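Local coordinates for protein TetR transcriptional regulator (PDB 3QBM) that probably binds DNA through an N-terminal helix-turn-helix domain and regulates transcription as a TetR-family dimer, at residues Ile84-Ala95 against Leu181-Ile192; Pro98-Leu107 against Glu166-Ile174. All coordinates share one frame; numbering follows the deposited sequence.

Interaction 1 of 2, residues Ile84-Ala95 against Leu181-Ile192; sequences IIAFLDVFRSYA and LEHAYTHLATYI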
loop_
_atom_site.group_PDB
_atom_site.type_symbol
_atom_site.label_atom_id
_atom_site.label_comp_id
_atom_site.label_asym_id
_atom_site.label_seq_id
_atom_site.Cartn_x
_atom_site.Cartn_y
_atom_site.Cartn_z
ATOM N N ILE A 84 18.096 -13.129 2.355
ATOM C CA ILE A 84 16.728 -12.861 1.905
ATOM C C ILE A 84 15.807 -12.565 3.119
ATOM O O ILE A 84 14.997 -11.656 3.084
ATOM C CB ILE A 84 16.162 -13.993 1.032
ATOM C CG1 ILE A 84 16.903 -14.016 -0.306
ATOM C CG2 ILE A 84 14.704 -13.718 0.732
ATOM C CD1 ILE A 84 16.751 -15.343 -1.101
ATOM N N ILE A 85 15.975 -13.312 4.187
ATOM C CA ILE A 85 15.187 -13.078 5.404
ATOM C C ILE A 85 15.557 -11.696 6.041
ATOM O O ILE A 85 14.718 -11.020 6.600
ATOM C CB ILE A 85 15.360 -14.288 6.371
ATOM C CG1 ILE A 85 14.717 -15.525 5.778
ATOM C CG2 ILE A 85 14.784 -13.969 7.768
ATOM C CD1 ILE A 85 14.808 -16.772 6.629
ATOM N N ALA A 86 16.793 -11.249 5.881
ATOM C CA ALA A 86 17.209 -9.940 6.401
ATOM C C ALA A 86 16.497 -8.840 5.626
ATOM O O ALA A 86 16.223 -7.770 6.167
ATOM C CB ALA A 86 18.728 -9.778 6.320
ATOM N N PHE A 87 16.191 -9.096 4.353
ATOM C CA PHE A 87 15.350 -8.156 3.567
ATOM C C PHE A 87 13.956 -7.989 4.211
ATOM O O PHE A 87 13.460 -6.859 4.365
ATOM C CB PHE A 87 15.257 -8.651 2.128
ATOM C CG PHE A 87 14.550 -7.728 1.191
ATOM C CD1 PHE A 87 13.163 -7.797 1.041
ATOM C CD2 PHE A 87 15.259 -6.811 0.439
ATOM C CE1 PHE A 87 12.483 -6.958 0.150
ATOM C CE2 PHE A 87 14.569 -5.954 -0.464
ATOM C CZ PHE A 87 13.205 -6.045 -0.602
ATOM N N LEU A 88 13.351 -9.098 4.631
ATOM C CA LEU A 88 12.112 -9.060 5.398
ATOM C C LEU A 88 12.318 -8.285 6.703
ATOM O O LEU A 88 11.470 -7.449 7.074
ATOM C CB LEU A 88 11.579 -10.463 5.732
ATOM C CG LEU A 88 11.541 -11.543 4.659
ATOM C CD1 LEU A 88 11.061 -12.883 5.208
ATOM C CD2 LEU A 88 10.663 -11.095 3.487
ATOM N N ASP A 89 13.444 -8.524 7.378
ATOM C CA ASP A 89 13.702 -7.911 8.655
ATOM C C ASP A 89 13.806 -6.382 8.546
ATOM O O ASP A 89 13.387 -5.669 9.447
ATOM C CB ASP A 89 14.953 -8.464 9.311
ATOM C CG ASP A 89 15.087 -7.983 10.712
ATOM O OD1 ASP A 89 14.174 -8.262 11.507
ATOM O OD2 ASP A 89 16.046 -7.262 10.998
ATOM N N VAL A 90 14.345 -5.885 7.433
ATOM C CA VAL A 90 14.385 -4.443 7.207
ATOM C C VAL A 90 12.943 -3.901 7.269
ATOM O O VAL A 90 12.672 -2.931 7.979
ATOM C CB VAL A 90 15.072 -4.084 5.845
ATOM C CG1 VAL A 90 14.928 -2.592 5.534
ATOM C CG2 VAL A 90 16.558 -4.482 5.878
ATOM N N PHE A 91 12.018 -4.502 6.501
ATOM C CA PHE A 91 10.623 -4.070 6.527
ATOM C C PHE A 91 9.995 -4.189 7.923
ATOM O O PHE A 91 9.286 -3.277 8.373
ATOM C CB PHE A 91 9.810 -4.872 5.518
ATOM C CG PHE A 91 9.904 -4.351 4.120
ATOM C CD1 PHE A 91 9.233 -3.197 3.775
ATOM C CD2 PHE A 91 10.615 -5.014 3.150
ATOM C CE1 PHE A 91 9.264 -2.723 2.494
ATOM C CE2 PHE A 91 10.616 -4.545 1.855
ATOM C CZ PHE A 91 9.975 -3.399 1.538
ATOM N N ARG A 92 10.254 -5.295 8.598
ATOM C CA ARG A 92 9.759 -5.482 9.937
ATOM C C ARG A 92 10.194 -4.347 10.871
ATOM O O ARG A 92 9.387 -3.864 11.708
ATOM C CB ARG A 92 10.190 -6.845 10.499
ATOM C CG ARG A 92 9.609 -7.085 11.864
ATOM C CD ARG A 92 9.772 -8.479 12.363
ATOM N NE ARG A 92 11.158 -8.838 12.549
ATOM C CZ ARG A 92 11.587 -9.908 13.235
ATOM N NH1 ARG A 92 10.757 -10.704 13.899
ATOM N NH2 ARG A 92 12.884 -10.133 13.325
ATOM N N SER A 93 11.434 -3.886 10.695
ATOM C CA SER A 93 11.977 -2.806 11.550
ATOM C C SER A 93 11.292 -1.459 11.359
ATOM O O SER A 93 11.481 -0.533 12.187
ATOM C CB SER A 93 13.488 -2.664 11.360
ATOM O OG SER A 93 13.787 -1.972 10.156
ATOM N N TYR A 94 10.539 -1.313 10.256
ATOM C CA TYR A 94 9.730 -0.103 10.028
ATOM C C TYR A 94 8.657 0.124 11.092
ATOM O O TYR A 94 8.197 1.256 11.204
ATOM C CB TYR A 94 9.046 -0.110 8.658
ATOM C CG TYR A 94 9.967 0.040 7.472
ATOM C CD1 TYR A 94 11.352 0.029 7.612
ATOM C CD2 TYR A 94 9.449 0.104 6.188
ATOM C CE1 TYR A 94 12.168 0.133 6.509
ATOM C CE2 TYR A 94 10.272 0.243 5.092
ATOM C CZ TYR A 94 11.623 0.248 5.263
ATOM O OH TYR A 94 12.442 0.362 4.162
ATOM N N ALA A 95 8.282 -0.925 11.839
ATOM C CA ALA A 95 7.246 -0.829 12.883
ATOM C C ALA A 95 7.519 0.295 13.869
ATOM O O ALA A 95 6.607 1.019 14.236
ATOM C CB ALA A 95 7.107 -2.138 13.643
ATOM N N LEU A 181 3.215 -6.590 10.723
ATOM C CA LEU A 181 4.575 -6.748 10.244
ATOM C C LEU A 181 5.228 -8.000 10.840
ATOM O O LEU A 181 5.990 -8.683 10.172
ATOM C CB LEU A 181 5.406 -5.475 10.539
ATOM C CG LEU A 181 5.262 -4.354 9.513
ATOM C CD1 LEU A 181 5.769 -3.016 10.053
ATOM C CD2 LEU A 181 5.998 -4.685 8.212
ATOM N N GLU A 182 4.952 -8.277 12.110
ATOM C CA GLU A 182 5.501 -9.445 12.780
ATOM C C GLU A 182 4.965 -10.702 12.150
ATOM O O GLU A 182 5.738 -11.600 11.842
ATOM C CB GLU A 182 5.200 -9.445 14.278
ATOM C CG GLU A 182 6.203 -8.656 15.068
ATOM C CD GLU A 182 7.576 -9.299 15.070
ATOM O OE1 GLU A 182 7.722 -10.451 14.585
ATOM O OE2 GLU A 182 8.514 -8.634 15.557
ATOM N N HIS A 183 3.659 -10.734 11.884
ATOM C CA HIS A 183 3.033 -11.884 11.233
ATOM C C HIS A 183 3.552 -12.126 9.825
ATOM O O HIS A 183 3.885 -13.233 9.497
ATOM C CB HIS A 183 1.524 -11.744 11.099
ATOM C CG HIS A 183 0.771 -11.826 12.383
ATOM N ND1 HIS A 183 1.207 -12.560 13.463
ATOM C CD2 HIS A 183 -0.441 -11.326 12.730
ATOM C CE1 HIS A 183 0.309 -12.487 14.435
ATOM N NE2 HIS A 183 -0.698 -11.740 14.018
ATOM N N ALA A 184 3.638 -11.059 9.018
ATOM C CA ALA A 184 4.137 -11.129 7.645
ATOM C C ALA A 184 5.560 -11.640 7.656
ATOM O O ALA A 184 5.909 -12.571 6.915
ATOM C CB ALA A 184 4.054 -9.760 6.992
ATOM N N TYR A 185 6.411 -11.029 8.487
ATOM C CA TYR A 185 7.772 -11.502 8.606
ATOM C C TYR A 185 7.828 -13.020 8.894
ATOM O O TYR A 185 8.489 -13.782 8.189
ATOM C CB TYR A 185 8.505 -10.729 9.699
ATOM C CG TYR A 185 9.873 -11.286 9.964
ATOM C CD1 TYR A 185 10.966 -10.836 9.269
ATOM C CD2 TYR A 185 10.061 -12.284 10.916
ATOM C CE1 TYR A 185 12.234 -11.372 9.492
ATOM C CE2 TYR A 185 11.293 -12.844 11.126
ATOM C CZ TYR A 185 12.389 -12.374 10.433
ATOM O OH TYR A 185 13.630 -12.910 10.646
ATOM N N THR A 186 7.134 -13.447 9.950
ATOM C CA THR A 186 7.166 -14.851 10.393
ATOM C C THR A 186 6.652 -15.780 9.294
ATOM O O THR A 186 7.237 -16.802 8.999
ATOM C CB THR A 186 6.378 -15.001 11.715
ATOM O OG1 THR A 186 7.073 -14.266 12.722
ATOM C CG2 THR A 186 6.154 -16.472 12.150
ATOM N N HIS A 187 5.550 -15.392 8.677
ATOM C CA HIS A 187 5.013 -16.204 7.600
ATOM C C HIS A 187 6.031 -16.418 6.484
ATOM O O HIS A 187 6.286 -17.545 6.088
ATOM C CB HIS A 187 3.811 -15.533 6.973
ATOM C CG HIS A 187 3.312 -16.269 5.787
ATOM N ND1 HIS A 187 2.696 -17.496 5.899
ATOM C CD2 HIS A 187 3.318 -15.958 4.468
ATOM C CE1 HIS A 187 2.378 -17.921 4.684
ATOM N NE2 HIS A 187 2.712 -16.992 3.806
ATOM N N LEU A 188 6.614 -15.343 5.985
ATOM C CA LEU A 188 7.579 -15.454 4.893
ATOM C C LEU A 188 8.900 -16.112 5.296
ATOM O O LEU A 188 9.461 -16.884 4.533
ATOM C CB LEU A 188 7.807 -14.106 4.202
ATOM C CG LEU A 188 6.612 -13.618 3.347
ATOM C CD1 LEU A 188 6.943 -12.210 2.847
ATOM C CD2 LEU A 188 6.207 -14.583 2.203
ATOM N N ALA A 189 9.416 -15.805 6.470
ATOM C CA ALA A 189 10.636 -16.437 6.926
ATOM C C ALA A 189 10.443 -17.941 7.021
ATOM O O ALA A 189 11.328 -18.719 6.640
ATOM C CB ALA A 189 11.078 -15.854 8.277
ATOM N N THR A 190 9.273 -18.347 7.517
ATOM C CA THR A 190 8.956 -19.749 7.710
ATOM C C THR A 190 8.779 -20.403 6.337
ATOM O O THR A 190 9.356 -21.468 6.062
ATOM C CB THR A 190 7.718 -19.921 8.607
ATOM O OG1 THR A 190 7.982 -19.340 9.888
ATOM C CG2 THR A 190 7.402 -21.392 8.785
ATOM N N TYR A 191 8.043 -19.740 5.447
ATOM C CA TYR A 191 7.829 -20.259 4.089
ATOM C C TYR A 191 9.163 -20.439 3.349
ATOM O O TYR A 191 9.431 -21.494 2.769
ATOM C CB TYR A 191 6.904 -19.327 3.311
ATOM C CG TYR A 191 6.946 -19.522 1.825
ATOM C CD1 TYR A 191 6.407 -20.685 1.235
ATOM C CD2 TYR A 191 7.473 -18.532 0.966
ATOM C CE1 TYR A 191 6.432 -20.853 -0.159
ATOM C CE2 TYR A 191 7.492 -18.705 -0.408
ATOM C CZ TYR A 191 6.975 -19.873 -0.962
ATOM O OH TYR A 191 6.982 -20.049 -2.336
ATOM N N ILE A 192 10.006 -19.418 3.410
ATOM C CA ILE A 192 11.329 -19.455 2.753
ATOM C C ILE A 192 12.220 -20.541 3.372
ATOM O O ILE A 192 12.846 -21.349 2.672
ATOM C CB ILE A 192 11.973 -18.056 2.767
ATOM C CG1 ILE A 192 11.218 -17.111 1.848
ATOM C CG2 ILE A 192 13.440 -18.127 2.336
ATOM C CD1 ILE A 192 11.568 -15.655 2.124
#
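The guanidinium of Arg-92 lies flat over one face of the Tyr-185 ring, planes 11° apart and CZ 3.6 Å from the ring centroid, a stacked cation-pi pair. Ala-189 CB sits over the opposite face. At the guanidinium edge, NE and NH2 of Arg-92 both donate to Asp-89 OD1, NH2 at 2.9 Å, which fixes its rotation. In one of the two conformers of Glu-182, Arg-92 NH1 also reaches Glu-182 OE1 at 3.1 Å, on the syn side but 20° out of the carboxylate plane, and completes a salt-bridge network. With CG anti to the backbone N (chi1 -177°) and a bend at chi3, the arginine chain swings over the tyrosine. The two helices run antiparallel, axes 9.5 Å apart, in the all-helical C-terminal domain of the TetR family, and pack knobs-into-holes: Tyr-185 enters among Ile-85, Leu-88, Asp-89 and Arg-92, and Leu-88 among Tyr-185, Leu-188, Ala-189 and Ile-192. Leu-88 CD1 lies 3.6 Å from Leu-188 CB, the two side chains crossing at about a right angle. Ile-85 stands crosswise to Tyr-185, its CG2 3.3 Å from the Tyr-185 OH. Toward the C-terminal end of 84-95, Leu-181 CD1 rests 3.9 Å from Ala-95 CB.

Interaction 2 of 2, residues Pro98-Leu107 against Glu166-Ile174; sequences PPLVGGCPIL and EGAVMLARI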
loop_
_atom_site.group_PDB
_atom_site.type_symbol
_atom_site.label_atom_id
_atom_site.label_comp_id
_atom_site.label_asym_id
_atom_site.label_seq_id
_atom_site.Cartn_x
_atom_site.Cartn_y
_atom_site.Cartn_z
ATOM N N PRO A 98 10.453 3.845 10.626
ATOM C CA PRO A 98 10.324 3.862 9.187
ATOM C C PRO A 98 11.534 4.559 8.550
ATOM O O PRO A 98 12.321 5.174 9.289
ATOM C CB PRO A 98 8.998 4.629 8.969
ATOM C CG PRO A 98 8.874 5.505 10.174
ATOM C CD PRO A 98 9.495 4.750 11.288
ATOM N N PRO A 99 11.731 4.418 7.228
ATOM C CA PRO A 99 12.909 4.989 6.573
ATOM C C PRO A 99 12.973 6.491 6.767
ATOM O O PRO A 99 14.054 7.056 6.943
ATOM C CB PRO A 99 12.721 4.613 5.105
ATOM C CG PRO A 99 11.861 3.477 5.144
ATOM C CD PRO A 99 10.880 3.760 6.227
ATOM N N LEU A 100 11.811 7.118 6.731
ATOM C CA LEU A 100 11.680 8.476 7.249
ATOM C C LEU A 100 10.278 8.686 7.857
ATOM O O LEU A 100 9.408 7.816 7.751
ATOM C CB LEU A 100 12.075 9.483 6.192
ATOM C CG LEU A 100 11.271 9.676 4.935
ATOM C CD1 LEU A 100 10.009 10.399 5.307
ATOM C CD2 LEU A 100 12.056 10.533 3.918
ATOM N N VAL A 101 10.087 9.818 8.515
ATOM C CA VAL A 101 8.832 10.099 9.210
ATOM C C VAL A 101 7.638 9.910 8.265
ATOM O O VAL A 101 7.659 10.364 7.167
ATOM C CB VAL A 101 8.812 11.518 9.740
ATOM C CG1 VAL A 101 8.604 12.498 8.579
ATOM C CG2 VAL A 101 7.733 11.672 10.837
ATOM N N GLY A 102 6.637 9.175 8.693
ATOM C CA GLY A 102 5.457 8.920 7.864
ATOM C C GLY A 102 5.397 7.602 7.119
ATOM O O GLY A 102 4.445 7.369 6.399
ATOM N N GLY A 103 6.367 6.712 7.300
ATOM C CA GLY A 103 6.301 5.377 6.727
ATOM C C GLY A 103 7.219 5.125 5.546
ATOM O O GLY A 103 8.224 5.830 5.364
ATOM N N CYS A 104 6.919 4.085 4.770
ATOM C CA CYS A 104 7.708 3.777 3.566
ATOM C C CYS A 104 7.414 4.766 2.446
ATOM O O CYS A 104 6.276 4.836 1.981
ATOM C CB CYS A 104 7.453 2.341 3.050
ATOM S SG CYS A 104 8.346 1.959 1.572
ATOM N N PRO A 105 8.437 5.503 1.972
ATOM C CA PRO A 105 8.168 6.477 0.895
ATOM C C PRO A 105 7.907 5.849 -0.461
ATOM O O PRO A 105 7.311 6.495 -1.353
ATOM C CB PRO A 105 9.441 7.319 0.867
ATOM C CG PRO A 105 10.502 6.359 1.293
ATOM C CD PRO A 105 9.860 5.492 2.354
ATOM N N ILE A 106 8.312 4.590 -0.628
ATOM C CA ILE A 106 8.052 3.857 -1.860
ATOM C C ILE A 106 6.547 3.543 -1.936
ATOM O O ILE A 106 5.871 3.855 -2.942
ATOM C CB ILE A 106 8.928 2.581 -1.948
ATOM C CG1 ILE A 106 10.405 2.894 -1.653
ATOM C CG2 ILE A 106 8.827 1.916 -3.349
ATOM C CD1 ILE A 106 11.007 3.969 -2.528
ATOM N N LEU A 107 6.028 2.930 -0.862
ATOM C CA LEU A 107 4.601 2.670 -0.707
ATOM C C LEU A 107 3.797 3.969 -0.787
ATOM O O LEU A 107 2.814 4.066 -1.534
ATOM C CB LEU A 107 4.322 1.958 0.626
ATOM C CG LEU A 107 2.890 1.735 1.115
ATOM C CD1 LEU A 107 2.101 0.868 0.129
ATOM C CD2 LEU A 107 2.831 1.156 2.559
ATOM N N GLU A 166 5.137 -4.718 2.118
ATOM C CA GLU A 166 4.595 -3.383 1.949
ATOM C C GLU A 166 3.149 -3.313 2.423
ATOM O O GLU A 166 2.776 -2.320 3.055
ATOM C CB GLU A 166 4.693 -2.895 0.493
ATOM C CG GLU A 166 6.082 -2.535 0.053
ATOM C CD GLU A 166 6.593 -1.226 0.622
ATOM O OE1 GLU A 166 6.222 -0.836 1.753
ATOM O OE2 GLU A 166 7.370 -0.588 -0.087
ATOM N N GLY A 167 2.332 -4.338 2.122
ATOM C CA GLY A 167 0.959 -4.423 2.666
ATOM C C GLY A 167 0.922 -4.437 4.209
ATOM O O GLY A 167 0.095 -3.789 4.866
ATOM N N ALA A 168 1.884 -5.123 4.796
ATOM C CA ALA A 168 1.999 -5.142 6.243
ATOM C C ALA A 168 2.426 -3.786 6.817
ATOM O O ALA A 168 1.950 -3.406 7.881
ATOM C CB ALA A 168 2.916 -6.239 6.654
ATOM N N VAL A 169 3.308 -3.068 6.126
ATOM C CA VAL A 169 3.673 -1.678 6.490
ATOM C C VAL A 169 2.406 -0.805 6.522
ATOM O O VAL A 169 2.162 -0.082 7.512
ATOM C CB VAL A 169 4.694 -1.060 5.543
ATOM C CG1 VAL A 169 4.840 0.449 5.817
ATOM C CG2 VAL A 169 6.048 -1.737 5.709
HETATM N N MSE A 170 1.580 -0.911 5.483
HETATM C CA MSE A 170 0.304 -0.204 5.416
HETATM C C MSE A 170 -0.610 -0.569 6.609
HETATM O O MSE A 170 -1.148 0.304 7.289
HETATM C CB MSE A 170 -0.423 -0.561 4.124
HETATM C CG MSE A 170 -1.805 0.140 3.978
HETATM SE SE MSE A 170 -3.276 -0.680 4.786
HETATM C CE MSE A 170 -3.241 -2.316 3.669
ATOM N N LEU A 171 -0.771 -1.864 6.845
ATOM C CA LEU A 171 -1.657 -2.349 7.927
ATOM C C LEU A 171 -1.182 -1.987 9.312
ATOM O O LEU A 171 -1.984 -1.623 10.158
ATOM C CB LEU A 171 -1.767 -3.852 7.925
ATOM C CG LEU A 171 -2.755 -4.457 6.961
ATOM C CD1 LEU A 171 -2.641 -5.956 7.170
ATOM C CD2 LEU A 171 -4.199 -3.937 7.157
ATOM N N ALA A 172 0.129 -2.087 9.535
ATOM C CA ALA A 172 0.709 -1.786 10.841
ATOM C C ALA A 172 0.482 -0.321 11.164
ATOM O O ALA A 172 0.154 0.016 12.297
ATOM C CB ALA A 172 2.195 -2.155 10.887
ATOM N N ARG A 173 0.589 0.556 10.174
ATOM C CA ARG A 173 0.422 1.974 10.450
ATOM C C ARG A 173 -1.027 2.311 10.706
ATOM O O ARG A 173 -1.348 3.016 11.670
ATOM C CB ARG A 173 0.998 2.866 9.362
ATOM C CG ARG A 173 2.502 2.928 9.276
ATOM C CD ARG A 173 2.992 4.170 8.436
ATOM N NE ARG A 173 3.008 5.431 9.157
ATOM C CZ ARG A 173 3.918 5.748 10.075
ATOM N NH1 ARG A 173 4.854 4.871 10.428
ATOM N NH2 ARG A 173 3.878 6.912 10.694
ATOM N N ILE A 174 -1.924 1.757 9.896
ATOM C CA ILE A 174 -3.328 2.073 10.060
ATOM C C ILE A 174 -3.961 1.436 11.325
ATOM O O ILE A 174 -4.787 2.085 12.003
ATOM C CB ILE A 174 -4.098 1.838 8.688
ATOM C CG1 ILE A 174 -5.302 2.767 8.562
ATOM C CG2 ILE A 174 -4.410 0.341 8.506
ATOM C CD1 ILE A 174 -4.973 4.294 8.427
#
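Segment 98-107 comes to helix 166-174 as a loop, with a type II beta turn from Leu-100 to Gly-103, and then starts a helix behind the N-cap Cys-104, whose CA lies 7.4 Å from Val-169 CA. The guanidinium of Arg-173 spreads one face over the Gly-102 to Gly-103 peptide, with Gly-103 N 3.8 Å from Arg-173 CZ. Arg-173, whose side chain is about 5 Å from a bound magnesium ion, makes a salt bridge through NH2 to Asp-115 of the second subunit. Were an alanine to stand in place of Arg-173, Asp-115 of the second subunit would probably lose its arginine partner across the interface, and the Gly-102 to Gly-103 peptide its cover. With SG opposite the backbone N about the CA-CB bond (chi1 178°), Cys-104 turns its sulfur back to accept a nearly straight capping bond from Leu-107 N (3.5 Å, 176°). The same sulfur lies 3.2 Å from Glu-166 OE2. Both oxygens of this carboxylate are buried and have no clear partner in the model, which is likely to raise its pKa. Leu-107 points at the helix: its CD2 is 3.5 Å from Glu-166 O and 3.9 Å from Val-169 CG1, and it also meets CB of the selenomethionine Met-170. Ile-106 leads away to helix 118-144, where Trp-131 also touches Glu-166. Leu-100 and Val-101 pack on helix 2-23, and Pro-105 on helices 2-23 and 51-74, so this stretch lies between the N-terminal helices and helix 154-175, which helix 179-196 covers at Ala-168 and Ala-172.

After the four N-terminal helices, helix 80-92 supplies the first segment, followed by segment 98-107, a loop that runs into helix 105-113. Helix 118-144 intervenes before helix 154-175 returns to that segment in interaction 2, closing a span of 58 residues. The chain then turns into helix 179-196, which pairs with helix 80-92 in interaction 1 and closes a longer loop with interaction 2 nested inside it. The two contacts also touch directly: the Phe-91 ring packs on Glu-166, Tyr-94 on Pro-99, and Leu-181 on Val-169. Together they tie helices 80-92 and 105-113, consecutive in the chain, to helices 154-175 and 179-196, also consecutive, and both touch the second subunit.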